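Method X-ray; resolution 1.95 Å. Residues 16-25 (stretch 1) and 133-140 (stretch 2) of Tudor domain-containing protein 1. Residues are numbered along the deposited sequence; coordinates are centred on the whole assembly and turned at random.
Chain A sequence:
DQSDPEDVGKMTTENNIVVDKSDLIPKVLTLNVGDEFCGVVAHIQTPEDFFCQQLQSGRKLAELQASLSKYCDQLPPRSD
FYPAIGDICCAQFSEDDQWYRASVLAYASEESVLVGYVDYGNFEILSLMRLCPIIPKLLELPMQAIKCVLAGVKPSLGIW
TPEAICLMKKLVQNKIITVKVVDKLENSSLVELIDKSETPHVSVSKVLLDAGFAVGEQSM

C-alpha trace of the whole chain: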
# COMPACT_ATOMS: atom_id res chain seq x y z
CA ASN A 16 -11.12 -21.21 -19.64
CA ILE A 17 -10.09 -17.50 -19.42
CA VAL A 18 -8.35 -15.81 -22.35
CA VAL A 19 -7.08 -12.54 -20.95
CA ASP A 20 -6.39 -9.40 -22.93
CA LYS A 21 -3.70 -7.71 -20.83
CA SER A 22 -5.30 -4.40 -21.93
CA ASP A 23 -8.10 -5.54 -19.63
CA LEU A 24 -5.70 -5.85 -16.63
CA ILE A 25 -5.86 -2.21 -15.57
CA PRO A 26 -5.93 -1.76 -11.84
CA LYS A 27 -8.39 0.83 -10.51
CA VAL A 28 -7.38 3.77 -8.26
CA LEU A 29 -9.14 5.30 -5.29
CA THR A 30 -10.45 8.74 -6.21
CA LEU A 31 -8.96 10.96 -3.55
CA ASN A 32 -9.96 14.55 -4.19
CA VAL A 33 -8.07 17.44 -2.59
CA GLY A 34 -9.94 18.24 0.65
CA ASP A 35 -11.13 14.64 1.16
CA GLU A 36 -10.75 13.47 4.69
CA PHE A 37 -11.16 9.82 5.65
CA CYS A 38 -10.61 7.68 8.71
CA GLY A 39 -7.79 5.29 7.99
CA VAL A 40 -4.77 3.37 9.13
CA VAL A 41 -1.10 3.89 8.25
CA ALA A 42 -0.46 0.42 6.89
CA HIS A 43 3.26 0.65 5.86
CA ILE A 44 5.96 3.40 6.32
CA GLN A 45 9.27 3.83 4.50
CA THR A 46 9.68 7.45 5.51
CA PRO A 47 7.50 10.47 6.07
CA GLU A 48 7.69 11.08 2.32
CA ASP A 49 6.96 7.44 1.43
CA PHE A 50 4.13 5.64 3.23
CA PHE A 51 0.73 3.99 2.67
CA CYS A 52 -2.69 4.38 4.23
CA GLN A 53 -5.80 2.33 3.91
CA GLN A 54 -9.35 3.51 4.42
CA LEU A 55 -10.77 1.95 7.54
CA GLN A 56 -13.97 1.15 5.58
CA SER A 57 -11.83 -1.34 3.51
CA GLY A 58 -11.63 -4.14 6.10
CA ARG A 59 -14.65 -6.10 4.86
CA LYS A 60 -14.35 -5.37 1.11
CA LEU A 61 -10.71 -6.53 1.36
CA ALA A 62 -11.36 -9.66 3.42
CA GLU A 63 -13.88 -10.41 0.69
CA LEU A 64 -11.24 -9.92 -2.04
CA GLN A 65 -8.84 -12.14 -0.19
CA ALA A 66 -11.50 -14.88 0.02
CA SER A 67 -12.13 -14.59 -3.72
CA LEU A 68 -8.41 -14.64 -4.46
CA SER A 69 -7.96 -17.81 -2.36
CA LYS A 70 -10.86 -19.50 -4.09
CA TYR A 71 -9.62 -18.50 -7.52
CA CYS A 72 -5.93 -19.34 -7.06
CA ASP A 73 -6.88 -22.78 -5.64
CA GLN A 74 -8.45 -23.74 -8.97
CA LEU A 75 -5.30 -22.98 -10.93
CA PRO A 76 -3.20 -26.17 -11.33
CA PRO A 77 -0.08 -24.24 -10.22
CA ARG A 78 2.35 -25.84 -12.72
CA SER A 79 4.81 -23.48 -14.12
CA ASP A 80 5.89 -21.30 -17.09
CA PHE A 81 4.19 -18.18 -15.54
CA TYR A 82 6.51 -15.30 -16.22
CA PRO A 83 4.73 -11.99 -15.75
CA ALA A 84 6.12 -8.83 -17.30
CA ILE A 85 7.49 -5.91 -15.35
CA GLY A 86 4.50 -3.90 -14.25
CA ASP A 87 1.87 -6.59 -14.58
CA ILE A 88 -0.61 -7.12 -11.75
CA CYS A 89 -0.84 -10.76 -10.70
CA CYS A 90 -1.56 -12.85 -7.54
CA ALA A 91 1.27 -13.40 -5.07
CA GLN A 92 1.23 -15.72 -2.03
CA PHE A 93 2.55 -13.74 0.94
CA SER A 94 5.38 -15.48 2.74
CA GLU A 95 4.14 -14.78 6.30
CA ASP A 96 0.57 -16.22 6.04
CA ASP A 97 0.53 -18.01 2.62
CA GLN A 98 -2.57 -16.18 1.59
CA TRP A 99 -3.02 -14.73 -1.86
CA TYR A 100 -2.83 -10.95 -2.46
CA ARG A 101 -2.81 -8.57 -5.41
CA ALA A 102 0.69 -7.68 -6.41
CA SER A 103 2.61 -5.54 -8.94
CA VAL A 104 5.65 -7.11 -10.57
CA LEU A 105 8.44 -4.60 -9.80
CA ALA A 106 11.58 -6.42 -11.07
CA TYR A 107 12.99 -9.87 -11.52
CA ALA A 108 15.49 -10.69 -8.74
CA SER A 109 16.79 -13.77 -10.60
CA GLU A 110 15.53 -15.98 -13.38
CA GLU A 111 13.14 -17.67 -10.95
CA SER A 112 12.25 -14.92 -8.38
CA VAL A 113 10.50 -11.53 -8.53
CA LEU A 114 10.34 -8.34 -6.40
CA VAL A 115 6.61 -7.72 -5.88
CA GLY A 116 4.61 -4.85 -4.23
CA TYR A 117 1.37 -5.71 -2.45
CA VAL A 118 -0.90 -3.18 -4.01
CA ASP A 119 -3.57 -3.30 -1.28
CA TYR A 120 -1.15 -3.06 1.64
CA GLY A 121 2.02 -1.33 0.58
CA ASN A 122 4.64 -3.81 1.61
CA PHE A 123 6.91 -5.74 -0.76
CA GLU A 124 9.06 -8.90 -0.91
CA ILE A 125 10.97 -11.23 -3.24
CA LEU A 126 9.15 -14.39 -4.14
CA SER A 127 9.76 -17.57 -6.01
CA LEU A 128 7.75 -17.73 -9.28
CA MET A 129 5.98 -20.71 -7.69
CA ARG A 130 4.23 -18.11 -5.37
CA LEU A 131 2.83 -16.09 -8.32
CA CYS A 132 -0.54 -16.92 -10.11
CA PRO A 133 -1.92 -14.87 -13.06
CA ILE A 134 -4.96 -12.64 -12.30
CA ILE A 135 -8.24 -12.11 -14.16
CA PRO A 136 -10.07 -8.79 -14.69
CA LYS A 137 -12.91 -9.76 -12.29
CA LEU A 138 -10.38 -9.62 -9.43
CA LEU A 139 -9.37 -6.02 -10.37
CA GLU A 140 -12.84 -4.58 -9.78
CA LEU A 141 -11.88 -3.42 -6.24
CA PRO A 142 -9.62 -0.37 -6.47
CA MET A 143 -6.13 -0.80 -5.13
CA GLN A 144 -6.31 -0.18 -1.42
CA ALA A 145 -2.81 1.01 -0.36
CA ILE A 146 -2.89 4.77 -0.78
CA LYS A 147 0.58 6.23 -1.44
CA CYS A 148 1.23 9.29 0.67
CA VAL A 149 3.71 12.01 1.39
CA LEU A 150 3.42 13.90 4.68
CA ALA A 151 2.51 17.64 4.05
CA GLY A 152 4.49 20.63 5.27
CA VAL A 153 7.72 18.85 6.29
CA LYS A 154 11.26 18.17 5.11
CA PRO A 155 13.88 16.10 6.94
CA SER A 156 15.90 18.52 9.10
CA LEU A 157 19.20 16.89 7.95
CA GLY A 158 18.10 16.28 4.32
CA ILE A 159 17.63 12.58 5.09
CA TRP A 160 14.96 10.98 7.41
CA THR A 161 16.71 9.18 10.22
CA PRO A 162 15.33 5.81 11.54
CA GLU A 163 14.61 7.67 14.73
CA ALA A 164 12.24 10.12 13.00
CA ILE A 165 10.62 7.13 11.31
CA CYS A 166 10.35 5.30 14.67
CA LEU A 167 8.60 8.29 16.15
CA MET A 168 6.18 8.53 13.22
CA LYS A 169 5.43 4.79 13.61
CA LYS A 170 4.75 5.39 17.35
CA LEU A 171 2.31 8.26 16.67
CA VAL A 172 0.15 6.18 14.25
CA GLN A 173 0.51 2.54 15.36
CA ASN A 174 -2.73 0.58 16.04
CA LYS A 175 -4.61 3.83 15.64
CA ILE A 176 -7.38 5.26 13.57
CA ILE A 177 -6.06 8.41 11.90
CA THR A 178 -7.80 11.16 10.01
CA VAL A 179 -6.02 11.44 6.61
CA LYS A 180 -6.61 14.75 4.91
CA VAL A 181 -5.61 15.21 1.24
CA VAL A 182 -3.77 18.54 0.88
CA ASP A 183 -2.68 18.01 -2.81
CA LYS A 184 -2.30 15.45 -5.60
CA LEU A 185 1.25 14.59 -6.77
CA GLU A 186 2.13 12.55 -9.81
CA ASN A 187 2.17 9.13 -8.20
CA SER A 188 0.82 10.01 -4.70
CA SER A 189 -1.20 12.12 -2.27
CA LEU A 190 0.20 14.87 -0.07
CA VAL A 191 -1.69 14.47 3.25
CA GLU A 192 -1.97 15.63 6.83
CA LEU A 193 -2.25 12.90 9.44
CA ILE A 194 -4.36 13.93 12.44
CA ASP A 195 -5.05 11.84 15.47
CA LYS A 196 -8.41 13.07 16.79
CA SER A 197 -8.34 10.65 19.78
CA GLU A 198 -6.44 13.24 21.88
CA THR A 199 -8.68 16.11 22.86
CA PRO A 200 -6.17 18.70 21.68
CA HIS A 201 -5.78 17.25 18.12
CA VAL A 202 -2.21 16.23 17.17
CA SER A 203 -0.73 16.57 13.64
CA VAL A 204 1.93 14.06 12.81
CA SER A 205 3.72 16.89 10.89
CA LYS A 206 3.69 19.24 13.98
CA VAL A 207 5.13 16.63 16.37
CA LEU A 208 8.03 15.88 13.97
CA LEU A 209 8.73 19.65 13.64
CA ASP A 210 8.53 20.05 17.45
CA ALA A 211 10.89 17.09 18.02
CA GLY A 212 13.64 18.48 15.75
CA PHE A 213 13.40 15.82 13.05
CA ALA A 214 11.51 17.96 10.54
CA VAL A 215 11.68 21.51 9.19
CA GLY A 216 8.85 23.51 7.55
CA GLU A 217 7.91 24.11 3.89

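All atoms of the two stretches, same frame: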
# COMPACT_ATOMS: atom_id res chain seq x y z
N ASN A 16 -10.22 -22.08 -20.50
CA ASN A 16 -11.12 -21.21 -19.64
C ASN A 16 -11.02 -19.70 -19.99
O ASN A 16 -11.77 -19.20 -20.84
CB ASN A 16 -10.83 -21.42 -18.14
CG ASN A 16 -11.78 -22.38 -17.46
OD1 ASN A 16 -13.02 -22.24 -17.54
ND2 ASN A 16 -11.21 -23.32 -16.72
N ILE A 17 -10.11 -18.97 -19.33
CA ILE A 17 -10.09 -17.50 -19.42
C ILE A 17 -8.96 -17.03 -20.33
O ILE A 17 -7.79 -17.25 -20.03
CB ILE A 17 -9.94 -16.82 -18.05
CG1 ILE A 17 -10.92 -17.40 -17.02
CG2 ILE A 17 -10.12 -15.31 -18.20
CD1 ILE A 17 -12.38 -17.37 -17.44
N VAL A 18 -9.32 -16.35 -21.41
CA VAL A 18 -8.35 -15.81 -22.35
C VAL A 18 -8.31 -14.35 -22.01
O VAL A 18 -9.31 -13.66 -22.19
CB VAL A 18 -8.79 -16.02 -23.83
CG1 VAL A 18 -7.63 -15.73 -24.78
CG2 VAL A 18 -9.34 -17.43 -24.02
N VAL A 19 -7.17 -13.89 -21.49
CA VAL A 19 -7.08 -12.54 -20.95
C VAL A 19 -6.32 -11.59 -21.89
O VAL A 19 -5.12 -11.79 -22.19
CB VAL A 19 -6.43 -12.52 -19.54
CG1 VAL A 19 -6.31 -11.09 -19.05
CG2 VAL A 19 -7.24 -13.34 -18.55
N ASP A 20 -7.03 -10.54 -22.32
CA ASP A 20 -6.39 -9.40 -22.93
C ASP A 20 -5.75 -8.64 -21.77
O ASP A 20 -6.45 -8.25 -20.83
CB ASP A 20 -7.40 -8.53 -23.70
CG ASP A 20 -6.75 -7.69 -24.81
OD1 ASP A 20 -5.69 -7.08 -24.56
OD2 ASP A 20 -7.31 -7.64 -25.93
N LYS A 21 -4.44 -8.49 -21.82
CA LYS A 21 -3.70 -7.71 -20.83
C LYS A 21 -4.07 -6.22 -20.83
O LYS A 21 -3.84 -5.53 -19.83
CB LYS A 21 -2.19 -7.86 -21.04
CG LYS A 21 -1.59 -9.10 -20.39
CD LYS A 21 -0.10 -9.23 -20.64
CE LYS A 21 0.70 -8.08 -20.04
NZ LYS A 21 2.19 -8.30 -20.07
N SER A 22 -4.65 -5.72 -21.93
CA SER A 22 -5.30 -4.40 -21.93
C SER A 22 -6.38 -4.35 -20.87
O SER A 22 -6.58 -3.32 -20.25
CB SER A 22 -5.95 -4.09 -23.28
OG SER A 22 -4.97 -3.98 -24.30
N ASP A 23 -7.08 -5.46 -20.67
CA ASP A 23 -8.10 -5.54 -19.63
C ASP A 23 -7.56 -5.74 -18.20
O ASP A 23 -8.37 -5.98 -17.30
CB ASP A 23 -9.11 -6.65 -19.96
CG ASP A 23 -9.81 -6.46 -21.32
OD1 ASP A 23 -9.65 -5.40 -21.99
OD2 ASP A 23 -10.54 -7.39 -21.70
N LEU A 24 -6.25 -5.64 -17.97
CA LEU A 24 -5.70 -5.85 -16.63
C LEU A 24 -5.25 -4.55 -16.00
O LEU A 24 -4.17 -4.46 -15.40
CB LEU A 24 -4.57 -6.90 -16.63
CG LEU A 24 -5.07 -8.33 -16.86
CD1 LEU A 24 -3.91 -9.32 -16.79
CD2 LEU A 24 -6.17 -8.71 -15.86
N ILE A 25 -6.13 -3.55 -16.07
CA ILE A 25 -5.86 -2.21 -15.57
C ILE A 25 -6.35 -2.18 -14.14
O ILE A 25 -7.54 -2.35 -13.89
CB ILE A 25 -6.60 -1.14 -16.41
CG1 ILE A 25 -6.11 -1.18 -17.88
CG2 ILE A 25 -6.44 0.26 -15.81
CD1 ILE A 25 -4.61 -1.08 -18.07
N PRO A 133 -1.28 -16.01 -12.36
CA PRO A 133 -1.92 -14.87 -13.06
C PRO A 133 -3.28 -14.45 -12.46
O PRO A 133 -3.86 -15.22 -11.70
CB PRO A 133 -2.12 -15.38 -14.48
CG PRO A 133 -2.08 -16.86 -14.37
CD PRO A 133 -1.23 -17.23 -13.20
N ILE A 134 -3.72 -13.23 -12.79
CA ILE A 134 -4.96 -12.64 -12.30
C ILE A 134 -5.91 -12.52 -13.47
O ILE A 134 -5.49 -12.53 -14.64
CB ILE A 134 -4.73 -11.25 -11.60
CG1 ILE A 134 -5.89 -10.90 -10.62
CG2 ILE A 134 -4.49 -10.15 -12.63
CD1 ILE A 134 -5.49 -9.97 -9.49
N ILE A 135 -7.19 -12.41 -13.16
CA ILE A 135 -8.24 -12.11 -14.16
C ILE A 135 -8.91 -10.77 -13.87
O ILE A 135 -8.87 -10.32 -12.73
CB ILE A 135 -9.27 -13.22 -14.23
CG1 ILE A 135 -9.84 -13.50 -12.85
CG2 ILE A 135 -8.61 -14.46 -14.83
CD1 ILE A 135 -11.15 -14.22 -12.94
N PRO A 136 -9.55 -10.14 -14.88
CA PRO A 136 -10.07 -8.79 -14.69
C PRO A 136 -11.19 -8.70 -13.64
O PRO A 136 -11.33 -7.65 -13.03
CB PRO A 136 -10.61 -8.40 -16.08
CG PRO A 136 -10.02 -9.40 -17.01
CD PRO A 136 -9.92 -10.64 -16.21
N LYS A 137 -11.94 -9.78 -13.40
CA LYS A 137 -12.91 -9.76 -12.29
C LYS A 137 -12.24 -9.39 -10.97
O LYS A 137 -12.81 -8.67 -10.20
CB LYS A 137 -13.63 -11.09 -12.14
CG LYS A 137 -14.71 -11.15 -11.04
CD LYS A 137 -16.11 -10.79 -11.55
CE LYS A 137 -17.12 -10.45 -10.42
NZ LYS A 137 -18.53 -10.27 -10.90
N LEU A 138 -11.01 -9.85 -10.73
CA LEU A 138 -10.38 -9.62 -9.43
C LEU A 138 -9.74 -8.23 -9.30
O LEU A 138 -9.20 -7.93 -8.23
CB LEU A 138 -9.38 -10.72 -9.12
CG LEU A 138 -10.02 -12.08 -8.84
CD1 LEU A 138 -9.02 -13.22 -8.93
CD2 LEU A 138 -10.67 -12.05 -7.46
N LEU A 139 -9.78 -7.43 -10.37
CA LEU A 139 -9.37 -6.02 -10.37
C LEU A 139 -10.52 -5.02 -10.26
O LEU A 139 -10.31 -3.83 -10.46
CB LEU A 139 -8.54 -5.70 -11.65
CG LEU A 139 -7.26 -6.49 -11.84
CD1 LEU A 139 -6.57 -6.11 -13.14
CD2 LEU A 139 -6.34 -6.20 -10.67
N GLU A 140 -11.71 -5.48 -9.92
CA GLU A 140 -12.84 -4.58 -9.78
C GLU A 140 -12.73 -3.70 -8.52
O GLU A 140 -13.08 -2.54 -8.60
CB GLU A 140 -14.16 -5.35 -9.82
CG GLU A 140 -14.43 -5.88 -11.21
CD GLU A 140 -15.75 -6.61 -11.34
OE1 GLU A 140 -16.31 -7.02 -10.29
OE2 GLU A 140 -16.21 -6.80 -12.48

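Stretch 2 meets stretch 1 mainly through apolar side chains, with no hydrogen bond between them; they bury 358 Å², both sides summed. Pro133 points its CB toward stretch 1 but stays out of contact, so the packing begins at Ile134. Its CG2 lies 3.9 Å from CD2 of Leu24, the methyl that recurs along this walk. The side chain of Ile135 serves the earlier part of stretch 1: its CG2 sits 3.8 Å from Ile17 CG2 and 4.1 Å from Val19 CG2. Ile17 and Val19 both point toward stretch 2 while Val18 between them is out of reach, the alternation expected of an extended segment.

Pro136 opens a 3-10 turn and offers a rigid ring. Its CG is 4.1 Å from Leu24 CD2, and its CB is 3.5 Å from the backbone O of Asp23, so an acidic residue contributes here without using its charge. Lys137 and Leu138 are out of reach as the turn, held by Leu138 N to Ile135 O at 3.0 Å and Leu139 N to Pro136 O at 3.1 Å, carries the chain round to Leu139.

Leu139 points back toward stretch 1. Its CD1 lies 3.8 Å from Leu24 CD2 and 3.5 Å from Leu24 C, touching side chain and backbone together. Two apolar clusters make the contact: Ile17 and Val19 on Ile135, and Leu24 among the side chains of Ile134, Pro136 and Leu139.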